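Local coordinates for hypothetical protein APE0525 (Aeropyrum pernix, PDB 2CX0) that is of uncertain function but carries a PUA domain and may bind RNA and take part in translation initiation, at residues F69-L80 against R166-W176; K92-A101 against L111-S122. All coordinates share one frame; numbering follows the deposited sequence.

Interaction 1: residues F69-L80 against R166-W176; sequences FEWSDGRIYPTL and RRVHRLGDALW
W71 CA and V168 CA are 7.9 Å apart, and T79 CA and H169 CA 7.1 Å, too far for strand pairing. Strands 69-70 and 76-78 form a hairpin closed by a type I turn from W71 to G74; T79 caps the next helix. Strand 163-170 turns a corner at a classic beta bulge, V168 and H169 both facing V142, and D173 caps the helix that follows. V168 is wedged between two rings. Its CG1 lies over the five-membered ring of W71, 3.7 Å from the centroid, and also above the centre of the Y77 ring. V168 CG1 is anti to the backbone N (chi1 165°), which turns it into this slot. R166 meets the indole at its edge: NH1 is 3.2 Å from W71 CZ3, with guanidinium and indole planes 20° apart. A water joins R166 NH2 to D73 OD2. D73 OD2 also takes the Y77 hydroxyl proton at 2.6 Å from OH, on its syn lone pair, which ties down the ring. L175 CD2 sits over the centre of the F69 ring, 3.5 Å from its centroid. F69 turns its edge to the H169 face in an offset edge-to-face pair. L80 CD1 packs 3.9 Å from W176 CD1. No clear direct hydrogen bond crosses the contact; methyl and ring packing mainly holds the pre-PUA hairpin to the end of the PUA sheet and the helix after it.

Interaction 2: residues K92-A101 against L111-S122; sequences KGVVLVDKGA and LMIPGVVGVEGS. With SO4 (sulfate ion), chain B.
V95 CG1 stands anti to its own N (chi1 175°), which points it at V116. There it meets both methyls, CG1 and CG2, at 3.5 Å, a tight fit. On the next strand residue, L96 CG is anti to the carbonyl carbon (chi1 -54°), and CD1 comes to 3.6 Å from E120 OE2. The E120 carboxylate also lies along V94 CG2 and is held by a salt bridge to R137. L111 reaches in with both methyls: CD2 touches V95 CG1, and CD1 and CD2 both touch V97 CG1. Strands 93-97 and 116-121 run antiparallel, with 116-121 at the edge of the mixed PUA sheet. The bonds of the ladder include V94 N to E120 O, E120 N to V94 O, and L96 N to G118 O. A classic beta bulge shifts the register: V117 and G118 both face L96. V117 N gives L96 O a nearly straight bond of 2.9 Å (175°), while the one from G118 N is weak. G118 lies where a side chain would run into L96 CD1. Beyond the bulge, D98 N donates to G115 O in the carbonyl plane at 3.0 Å. D98 is the N-cap of helix 99-107, and its OD1 accepts from A101 N at 2.9 Å. A water links D98 OD2 to P114 O. Replacing D98 by an alanine is likely to leave A101 N without its side-chain acceptor and to break the water bridge. At the same helix start, K99 N donates to O3 of a sulfate ion, probably from the crystallisation liquor, at 2.6 Å.

In the fold
Interaction 1 lies near the centre of the chain and joins the two halves of the protein. Interaction 2 lies farther out, within the PUA half, and their centres are about 18 Å apart. Both are partly buried. They reach the same mixed sheet, because strand 163-170 of interaction 1 neighbours strand 111-112 of interaction 2. Segments 92-101 and 111-122 fall between 69-80 and 166-176 in the sequence. Their chemistry differs. Contact 69-80 with 166-176 has no strand pairing and relies on aromatic rings, methyls and a water. Contact 92-101 with 111-122 is a backbone ladder with aliphatic packing, and a sulfate ion lies at the N-terminal end of its helix.

Interaction 1: residues F69-L80 against R166-W176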
loop_
_atom_site.group_PDB
_atom_site.type_symbol
_atom_site.label_atom_id
_atom_site.label_comp_id
_atom_site.label_asym_id
_atom_site.label_seq_id
_atom_site.Cartn_x
_atom_site.Cartn_y
_atom_site.Cartn_z
ATOM N N PHE A 69 3.654 -6.769 0.202
ATOM C CA PHE A 69 3.808 -7.470 1.480
ATOM C C PHE A 69 2.515 -8.161 1.812
ATOM O O PHE A 69 1.436 -7.781 1.317
ATOM C CB PHE A 69 4.187 -6.535 2.589
ATOM C CG PHE A 69 3.197 -5.455 2.828
ATOM C CD1 PHE A 69 2.246 -5.589 3.865
ATOM C CD2 PHE A 69 3.188 -4.287 2.020
ATOM C CE1 PHE A 69 1.302 -4.585 4.100
ATOM C CE2 PHE A 69 2.255 -3.284 2.240
ATOM C CZ PHE A 69 1.307 -3.432 3.277
ATOM N N GLU A 70 2.618 -9.209 2.601
ATOM C CA GLU A 70 1.421 -9.925 3.031
ATOM C C GLU A 70 0.897 -9.324 4.358
ATOM O O GLU A 70 1.657 -9.150 5.324
ATOM C CB GLU A 70 1.708 -11.443 3.211
ATOM C CG GLU A 70 0.380 -12.185 3.423
ATOM C CD GLU A 70 0.523 -13.689 3.707
ATOM O OE1 GLU A 70 1.141 -14.408 2.915
ATOM O OE2 GLU A 70 0.009 -14.148 4.736
ATOM N N TRP A 71 -0.397 -9.027 4.418
ATOM C CA TRP A 71 -0.945 -8.469 5.643
ATOM C C TRP A 71 -1.650 -9.556 6.477
ATOM O O TRP A 71 -1.766 -10.705 6.050
ATOM C CB TRP A 71 -1.883 -7.299 5.324
ATOM C CG TRP A 71 -2.054 -6.428 6.536
ATOM C CD1 TRP A 71 -1.045 -5.896 7.286
ATOM C CD2 TRP A 71 -3.273 -5.967 7.126
ATOM N NE1 TRP A 71 -1.555 -5.152 8.294
ATOM C CE2 TRP A 71 -2.918 -5.174 8.224
ATOM C CE3 TRP A 71 -4.630 -6.140 6.827
ATOM C CZ2 TRP A 71 -3.856 -4.549 9.038
ATOM C CZ3 TRP A 71 -5.585 -5.503 7.652
ATOM C CH2 TRP A 71 -5.180 -4.724 8.739
ATOM N N SER A 72 -2.083 -9.203 7.668
ATOM C CA SER A 72 -2.726 -10.185 8.547
ATOM C C SER A 72 -4.030 -10.803 8.069
ATOM O O SER A 72 -4.484 -11.756 8.691
ATOM C CB SER A 72 -2.898 -9.606 9.956
ATOM O OG SER A 72 -3.547 -8.350 9.884
ATOM N N ASP A 73 -4.620 -10.304 6.976
ATOM C CA ASP A 73 -5.834 -10.911 6.442
ATOM C C ASP A 73 -5.437 -11.933 5.323
ATOM O O ASP A 73 -6.309 -12.464 4.621
ATOM C CB ASP A 73 -6.756 -9.846 5.835
ATOM C CG ASP A 73 -6.051 -8.961 4.745
ATOM O OD1 ASP A 73 -4.942 -9.302 4.275
ATOM O OD2 ASP A 73 -6.626 -7.910 4.351
ATOM N N GLY A 74 -4.128 -12.156 5.154
ATOM C CA GLY A 74 -3.626 -13.069 4.122
ATOM C C GLY A 74 -3.580 -12.536 2.673
ATOM O O GLY A 74 -3.301 -13.292 1.710
ATOM N N ARG A 75 -3.904 -11.243 2.503
ATOM C CA ARG A 75 -3.847 -10.642 1.210
ATOM C C ARG A 75 -2.531 -9.884 1.014
ATOM O O ARG A 75 -1.876 -9.478 2.001
ATOM C CB ARG A 75 -4.991 -9.650 1.008
ATOM C CG ARG A 75 -6.306 -10.306 0.684
ATOM C CD ARG A 75 -7.269 -9.311 0.027
ATOM N NE ARG A 75 -7.563 -8.172 0.900
ATOM C CZ ARG A 75 -8.546 -7.296 0.666
ATOM N NH1 ARG A 75 -9.338 -7.424 -0.413
ATOM N NH2 ARG A 75 -8.749 -6.295 1.511
ATOM N N ILE A 76 -2.174 -9.729 -0.260
ATOM C CA ILE A 76 -0.943 -9.032 -0.608
ATOM C C ILE A 76 -1.297 -7.579 -0.994
ATOM O O ILE A 76 -2.204 -7.339 -1.827
ATOM C CB ILE A 76 -0.209 -9.760 -1.760
ATOM C CG1 ILE A 76 0.305 -11.129 -1.244
ATOM C CG2 ILE A 76 1.052 -8.916 -2.244
ATOM C CD1 ILE A 76 0.267 -12.175 -2.334
ATOM N N TYR A 77 -0.572 -6.636 -0.383
ATOM C CA TYR A 77 -0.751 -5.204 -0.583
ATOM C C TYR A 77 0.529 -4.523 -1.108
ATOM O O TYR A 77 1.639 -5.018 -0.955
ATOM C CB TYR A 77 -1.057 -4.497 0.760
ATOM C CG TYR A 77 -2.367 -4.826 1.383
ATOM C CD1 TYR A 77 -3.425 -3.920 1.322
ATOM C CD2 TYR A 77 -2.551 -6.066 2.015
ATOM C CE1 TYR A 77 -4.680 -4.246 1.890
ATOM C CE2 TYR A 77 -3.821 -6.419 2.591
ATOM C CZ TYR A 77 -4.851 -5.493 2.509
ATOM O OH TYR A 77 -6.082 -5.809 3.003
ATOM N N PRO A 78 0.363 -3.394 -1.776
ATOM C CA PRO A 78 1.531 -2.668 -2.286
ATOM C C PRO A 78 2.021 -1.704 -1.182
ATOM O O PRO A 78 1.217 -1.153 -0.372
ATOM C CB PRO A 78 0.978 -1.815 -3.441
ATOM C CG PRO A 78 -0.568 -1.579 -2.952
ATOM C CD PRO A 78 -0.935 -2.870 -2.229
ATOM N N THR A 79 3.334 -1.438 -1.203
ATOM C CA THR A 79 3.887 -0.427 -0.354
ATOM C C THR A 79 3.634 0.893 -1.095
ATOM O O THR A 79 3.275 0.930 -2.311
ATOM C CB THR A 79 5.406 -0.534 -0.287
ATOM O OG1 THR A 79 5.931 -0.573 -1.660
ATOM C CG2 THR A 79 5.791 -1.828 0.551
ATOM N N LEU A 80 3.884 1.994 -0.391
ATOM C CA LEU A 80 3.755 3.297 -1.083
ATOM C C LEU A 80 4.868 3.407 -2.130
ATOM O O LEU A 80 4.703 4.097 -3.149
ATOM C CB LEU A 80 3.859 4.469 -0.082
ATOM C CG LEU A 80 2.651 4.498 0.869
ATOM C CD1 LEU A 80 2.796 5.794 1.664
ATOM C CD2 LEU A 80 1.277 4.539 0.114
ATOM N N ARG A 166 -9.918 1.822 6.016
ATOM C CA ARG A 166 -9.184 1.330 7.159
ATOM C C ARG A 166 -7.720 1.295 6.759
ATOM O O ARG A 166 -7.326 0.642 5.768
ATOM C CB ARG A 166 -9.716 -0.068 7.577
ATOM C CG ARG A 166 -8.947 -0.690 8.737
ATOM C CD ARG A 166 -9.727 -1.803 9.418
ATOM N NE ARG A 166 -10.270 -2.791 8.491
ATOM C CZ ARG A 166 -9.556 -3.768 7.938
ATOM N NH1 ARG A 166 -8.262 -3.865 8.228
ATOM N NH2 ARG A 166 -10.135 -4.666 7.122
ATOM N N ARG A 167 -6.910 1.999 7.548
ATOM C CA ARG A 167 -5.479 2.057 7.288
ATOM C C ARG A 167 -4.764 0.673 7.366
ATOM O O ARG A 167 -5.017 -0.102 8.293
ATOM C CB ARG A 167 -4.816 3.043 8.312
ATOM C CG ARG A 167 -3.269 2.946 8.301
ATOM C CD ARG A 167 -2.666 3.209 9.698
ATOM N NE ARG A 167 -2.996 2.110 10.624
ATOM C CZ ARG A 167 -3.831 2.192 11.652
ATOM N NH1 ARG A 167 -4.447 3.323 11.937
ATOM N NH2 ARG A 167 -4.076 1.109 12.375
ATOM N N VAL A 168 -3.947 0.332 6.366
ATOM C CA VAL A 168 -3.122 -0.885 6.448
ATOM C C VAL A 168 -1.623 -0.456 6.476
ATOM O O VAL A 168 -0.825 -0.908 7.297
ATOM C CB VAL A 168 -3.388 -1.797 5.266
ATOM C CG1 VAL A 168 -2.271 -2.913 5.131
ATOM C CG2 VAL A 168 -4.808 -2.430 5.467
ATOM N N HIS A 169 -1.249 0.447 5.582
ATOM C CA HIS A 169 0.134 0.927 5.488
ATOM C C HIS A 169 0.099 2.417 5.124
ATOM O O HIS A 169 -0.727 2.852 4.271
ATOM C CB HIS A 169 0.898 0.124 4.422
ATOM C CG HIS A 169 2.175 0.767 3.972
ATOM N ND1 HIS A 169 2.432 1.095 2.656
ATOM C CD2 HIS A 169 3.305 1.057 4.659
ATOM C CE1 HIS A 169 3.683 1.561 2.553
ATOM N NE2 HIS A 169 4.227 1.544 3.760
ATOM N N ARG A 170 0.984 3.217 5.749
ATOM C CA ARG A 170 0.926 4.646 5.479
ATOM C C ARG A 170 2.290 5.320 5.524
ATOM O O ARG A 170 3.242 4.766 6.061
ATOM C CB ARG A 170 -0.031 5.344 6.468
ATOM C CG ARG A 170 0.341 5.126 7.968
ATOM C CD ARG A 170 1.416 6.094 8.495
ATOM N NE ARG A 170 1.625 5.802 9.936
ATOM C CZ ARG A 170 2.511 6.423 10.715
ATOM N NH1 ARG A 170 3.272 7.408 10.211
ATOM N NH2 ARG A 170 2.666 6.001 11.985
ATOM N N LEU A 171 2.362 6.505 4.916
ATOM C CA LEU A 171 3.610 7.279 4.845
ATOM C C LEU A 171 4.271 7.457 6.242
ATOM O O LEU A 171 3.637 8.013 7.150
ATOM C CB LEU A 171 3.266 8.662 4.290
ATOM C CG LEU A 171 4.409 9.233 3.433
ATOM C CD1 LEU A 171 3.985 10.491 2.614
ATOM C CD2 LEU A 171 5.530 9.477 4.360
ATOM N N GLY A 172 5.506 6.976 6.406
ATOM C CA GLY A 172 6.161 7.151 7.697
ATOM C C GLY A 172 5.987 6.038 8.731
ATOM O O GLY A 172 6.508 6.162 9.845
ATOM N N ASP A 173 5.218 4.997 8.407
ATOM C CA ASP A 173 5.110 3.906 9.352
ATOM C C ASP A 173 6.419 3.047 9.301
ATOM O O ASP A 173 7.328 3.317 8.520
ATOM C CB ASP A 173 3.777 3.086 9.188
ATOM C CG ASP A 173 3.709 2.188 7.925
ATOM O OD1 ASP A 173 4.739 1.910 7.240
ATOM O OD2 ASP A 173 2.538 1.740 7.651
ATOM N N ALA A 174 6.527 2.069 10.201
ATOM C CA ALA A 174 7.728 1.263 10.287
ATOM C C ALA A 174 8.068 0.557 8.977
ATOM O O ALA A 174 9.254 0.549 8.568
ATOM C CB ALA A 174 7.585 0.263 11.410
ATOM N N LEU A 175 7.052 -0.020 8.334
ATOM C CA LEU A 175 7.297 -0.698 7.059
ATOM C C LEU A 175 7.766 0.328 6.003
ATOM O O LEU A 175 8.682 0.031 5.199
ATOM C CB LEU A 175 6.035 -1.441 6.557
ATOM C CG LEU A 175 6.061 -1.992 5.109
ATOM C CD1 LEU A 175 7.125 -3.103 4.977
ATOM C CD2 LEU A 175 4.741 -2.579 4.761
ATOM N N TRP A 176 7.153 1.532 6.033
ATOM C CA TRP A 176 7.513 2.568 5.071
ATOM C C TRP A 176 9.005 2.923 5.230
ATOM O O TRP A 176 9.740 3.019 4.216
ATOM C CB TRP A 176 6.682 3.838 5.308
ATOM C CG TRP A 176 6.891 4.816 4.205
ATOM C CD1 TRP A 176 6.293 4.807 2.987
ATOM C CD2 TRP A 176 7.843 5.865 4.186
ATOM N NE1 TRP A 176 6.831 5.787 2.180
ATOM C CE2 TRP A 176 7.780 6.463 2.898
ATOM C CE3 TRP A 176 8.742 6.371 5.135
ATOM C CZ2 TRP A 176 8.588 7.551 2.528
ATOM C CZ3 TRP A 176 9.553 7.463 4.777
ATOM C CH2 TRP A 176 9.468 8.039 3.484
HETATM O O HOH W 1 -9.288 -7.099 5.238
#

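Interaction 2: residues K92-A101 against L111-S122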
loop_
_atom_site.group_PDB
_atom_site.type_symbol
_atom_site.label_atom_id
_atom_site.label_comp_id
_atom_site.label_asym_id
_atom_site.label_seq_id
_atom_site.Cartn_x
_atom_site.Cartn_y
_atom_site.Cartn_z
ATOM N N LYS A 92 -7.986 -0.975 -7.961
ATOM C CA LYS A 92 -9.424 -0.871 -8.326
ATOM C C LYS A 92 -9.919 0.574 -8.089
ATOM O O LYS A 92 -10.817 1.071 -8.771
ATOM C CB LYS A 92 -10.203 -1.829 -7.474
ATOM C CG LYS A 92 -9.972 -3.271 -7.923
ATOM C CD LYS A 92 -10.944 -4.200 -7.225
ATOM C CE LYS A 92 -10.757 -5.649 -7.672
ATOM N NZ LYS A 92 -11.551 -6.018 -8.886
ATOM N N GLY A 93 -9.345 1.243 -7.096
ATOM C CA GLY A 93 -9.764 2.612 -6.872
ATOM C C GLY A 93 -8.823 3.423 -5.995
ATOM O O GLY A 93 -7.903 2.884 -5.363
ATOM N N VAL A 94 -9.018 4.728 -6.006
ATOM C CA VAL A 94 -8.246 5.578 -5.134
ATOM C C VAL A 94 -9.254 6.621 -4.602
ATOM O O VAL A 94 -10.280 6.886 -5.257
ATOM C CB VAL A 94 -7.079 6.301 -5.838
ATOM C CG1 VAL A 94 -5.986 5.303 -6.289
ATOM C CG2 VAL A 94 -7.612 7.144 -6.895
ATOM N N VAL A 95 -8.925 7.197 -3.436
ATOM C CA VAL A 95 -9.768 8.197 -2.782
ATOM C C VAL A 95 -8.887 9.391 -2.602
ATOM O O VAL A 95 -7.758 9.259 -2.090
ATOM C CB VAL A 95 -10.240 7.670 -1.396
ATOM C CG1 VAL A 95 -11.007 8.743 -0.655
ATOM C CG2 VAL A 95 -11.136 6.399 -1.598
ATOM N N LEU A 96 -9.369 10.555 -3.033
ATOM C CA LEU A 96 -8.602 11.775 -2.923
ATOM C C LEU A 96 -9.021 12.436 -1.638
ATOM O O LEU A 96 -10.216 12.402 -1.277
ATOM C CB LEU A 96 -8.915 12.680 -4.112
ATOM C CG LEU A 96 -8.725 11.999 -5.469
ATOM C CD1 LEU A 96 -9.081 12.988 -6.596
ATOM C CD2 LEU A 96 -7.278 11.502 -5.584
ATOM N N VAL A 97 -8.054 13.030 -0.942
ATOM C CA VAL A 97 -8.324 13.615 0.389
ATOM C C VAL A 97 -7.799 15.036 0.496
ATOM O O VAL A 97 -6.880 15.445 -0.237
ATOM C CB VAL A 97 -7.698 12.745 1.542
ATOM C CG1 VAL A 97 -8.066 11.266 1.369
ATOM C CG2 VAL A 97 -6.070 12.884 1.563
ATOM N N ASP A 98 -8.383 15.785 1.444
ATOM C CA ASP A 98 -7.971 17.149 1.680
ATOM C C ASP A 98 -6.640 17.214 2.450
ATOM O O ASP A 98 -6.120 16.191 2.889
ATOM C CB ASP A 98 -9.089 17.979 2.349
ATOM C CG ASP A 98 -9.518 17.487 3.726
ATOM O OD1 ASP A 98 -8.747 16.883 4.464
ATOM O OD2 ASP A 98 -10.673 17.768 4.102
ATOM N N LYS A 99 -6.070 18.409 2.585
ATOM C CA LYS A 99 -4.778 18.543 3.241
ATOM C C LYS A 99 -4.770 18.056 4.689
ATOM O O LYS A 99 -3.881 17.355 5.100
ATOM C CB LYS A 99 -4.274 20.019 3.200
ATOM C CG LYS A 99 -2.952 20.206 3.937
ATOM C CD LYS A 99 -2.534 21.712 3.952
ATOM C CE LYS A 99 -1.947 22.151 2.620
ATOM N NZ LYS A 99 -1.388 23.556 2.739
ATOM N N GLY A 100 -5.772 18.445 5.480
ATOM C CA GLY A 100 -5.804 17.975 6.873
ATOM C C GLY A 100 -5.863 16.434 6.953
ATOM O O GLY A 100 -5.248 15.824 7.848
ATOM N N ALA A 101 -6.589 15.812 6.029
ATOM C CA ALA A 101 -6.677 14.358 6.031
ATOM C C ALA A 101 -5.372 13.723 5.573
ATOM O O ALA A 101 -4.982 12.695 6.141
ATOM C CB ALA A 101 -7.863 13.850 5.148
ATOM N N LEU A 111 -8.884 6.808 7.511
ATOM C CA LEU A 111 -9.488 7.892 6.720
ATOM C C LEU A 111 -11.008 7.984 6.968
ATOM O O LEU A 111 -11.747 7.055 6.714
ATOM C CB LEU A 111 -9.200 7.714 5.204
ATOM C CG LEU A 111 -9.944 8.668 4.244
ATOM C CD1 LEU A 111 -9.508 10.164 4.569
ATOM C CD2 LEU A 111 -9.603 8.253 2.752
HETATM N N MSE A 112 -11.445 9.109 7.525
HETATM C CA MSE A 112 -12.877 9.312 7.723
HETATM C C MSE A 112 -13.466 10.061 6.496
HETATM O O MSE A 112 -12.813 10.860 5.826
HETATM C CB MSE A 112 -13.089 10.110 8.996
HETATM C CG MSE A 112 -12.227 9.650 10.169
HETATM SE SE MSE A 112 -12.624 7.835 10.692
HETATM C CE MSE A 112 -14.222 8.230 11.441
ATOM N N ILE A 113 -14.734 9.787 6.221
ATOM C CA ILE A 113 -15.449 10.362 5.119
ATOM C C ILE A 113 -15.348 11.897 4.961
ATOM O O ILE A 113 -15.244 12.409 3.842
ATOM C CB ILE A 113 -16.929 9.945 5.217
ATOM C CG1 ILE A 113 -17.030 8.413 5.006
ATOM C CG2 ILE A 113 -17.783 10.716 4.125
ATOM C CD1 ILE A 113 -18.407 7.830 5.502
ATOM N N PRO A 114 -15.368 12.642 6.076
ATOM C CA PRO A 114 -15.282 14.097 5.922
ATOM C C PRO A 114 -13.984 14.592 5.296
ATOM O O PRO A 114 -13.962 15.711 4.814
ATOM C CB PRO A 114 -15.450 14.621 7.349
ATOM C CG PRO A 114 -16.330 13.574 7.990
ATOM C CD PRO A 114 -15.661 12.262 7.472
ATOM N N GLY A 115 -12.908 13.807 5.337
ATOM C CA GLY A 115 -11.642 14.232 4.704
ATOM C C GLY A 115 -11.584 13.832 3.229
ATOM O O GLY A 115 -10.619 14.148 2.521
ATOM N N VAL A 116 -12.621 13.157 2.722
ATOM C CA VAL A 116 -12.596 12.744 1.327
ATOM C C VAL A 116 -13.151 13.827 0.421
ATOM O O VAL A 116 -14.206 14.380 0.706
ATOM C CB VAL A 116 -13.424 11.426 1.137
ATOM C CG1 VAL A 116 -13.542 11.096 -0.386
ATOM C CG2 VAL A 116 -12.749 10.267 1.926
ATOM N N VAL A 117 -12.470 14.055 -0.701
ATOM C CA VAL A 117 -12.874 15.065 -1.675
ATOM C C VAL A 117 -13.033 14.532 -3.076
ATOM O O VAL A 117 -13.365 15.281 -4.022
ATOM C CB VAL A 117 -11.857 16.244 -1.744
ATOM C CG1 VAL A 117 -11.773 16.978 -0.322
ATOM C CG2 VAL A 117 -10.431 15.702 -2.119
ATOM N N GLY A 118 -12.795 13.248 -3.256
ATOM C CA GLY A 118 -12.906 12.696 -4.609
ATOM C C GLY A 118 -12.753 11.199 -4.588
ATOM O O GLY A 118 -12.121 10.642 -3.655
ATOM N N VAL A 119 -13.390 10.545 -5.548
ATOM C CA VAL A 119 -13.300 9.084 -5.669
ATOM C C VAL A 119 -12.997 8.706 -7.116
ATOM O O VAL A 119 -13.607 9.266 -8.047
ATOM C CB VAL A 119 -14.593 8.390 -5.301
ATOM C CG1 VAL A 119 -14.467 6.887 -5.610
ATOM C CG2 VAL A 119 -14.937 8.647 -3.823
ATOM N N GLU A 120 -12.057 7.783 -7.338
ATOM C CA GLU A 120 -11.748 7.366 -8.684
ATOM C C GLU A 120 -11.788 5.869 -8.754
ATOM O O GLU A 120 -11.402 5.154 -7.786
ATOM C CB GLU A 120 -10.327 7.811 -9.113
ATOM C CG GLU A 120 -10.206 9.291 -9.390
ATOM C CD GLU A 120 -8.769 9.780 -9.560
ATOM O OE1 GLU A 120 -7.834 8.961 -9.719
ATOM O OE2 GLU A 120 -8.582 11.013 -9.555
ATOM N N GLY A 121 -12.210 5.372 -9.914
ATOM C CA GLY A 121 -12.262 3.921 -10.051
ATOM C C GLY A 121 -13.591 3.370 -9.582
ATOM O O GLY A 121 -14.535 4.138 -9.332
ATOM N N SER A 122 -13.657 2.048 -9.420
ATOM C CA SER A 122 -14.874 1.360 -9.012
ATOM C C SER A 122 -14.459 0.272 -8.024
ATOM O O SER A 122 -13.574 -0.529 -8.322
ATOM C CB SER A 122 -15.526 0.754 -10.260
ATOM O OG SER A 122 -16.717 0.086 -9.901
HETATM S S SO4 B . -7.642 21.642 1.564
HETATM O O1 SO4 B . -8.435 21.516 2.799
HETATM O O2 SO4 B . -6.672 22.736 1.766
HETATM O O3 SO4 B . -6.932 20.415 1.129
HETATM O O4 SO4 B . -8.546 22.061 0.506
HETATM O O HOH W 2 -13.084 18.076 3.013
#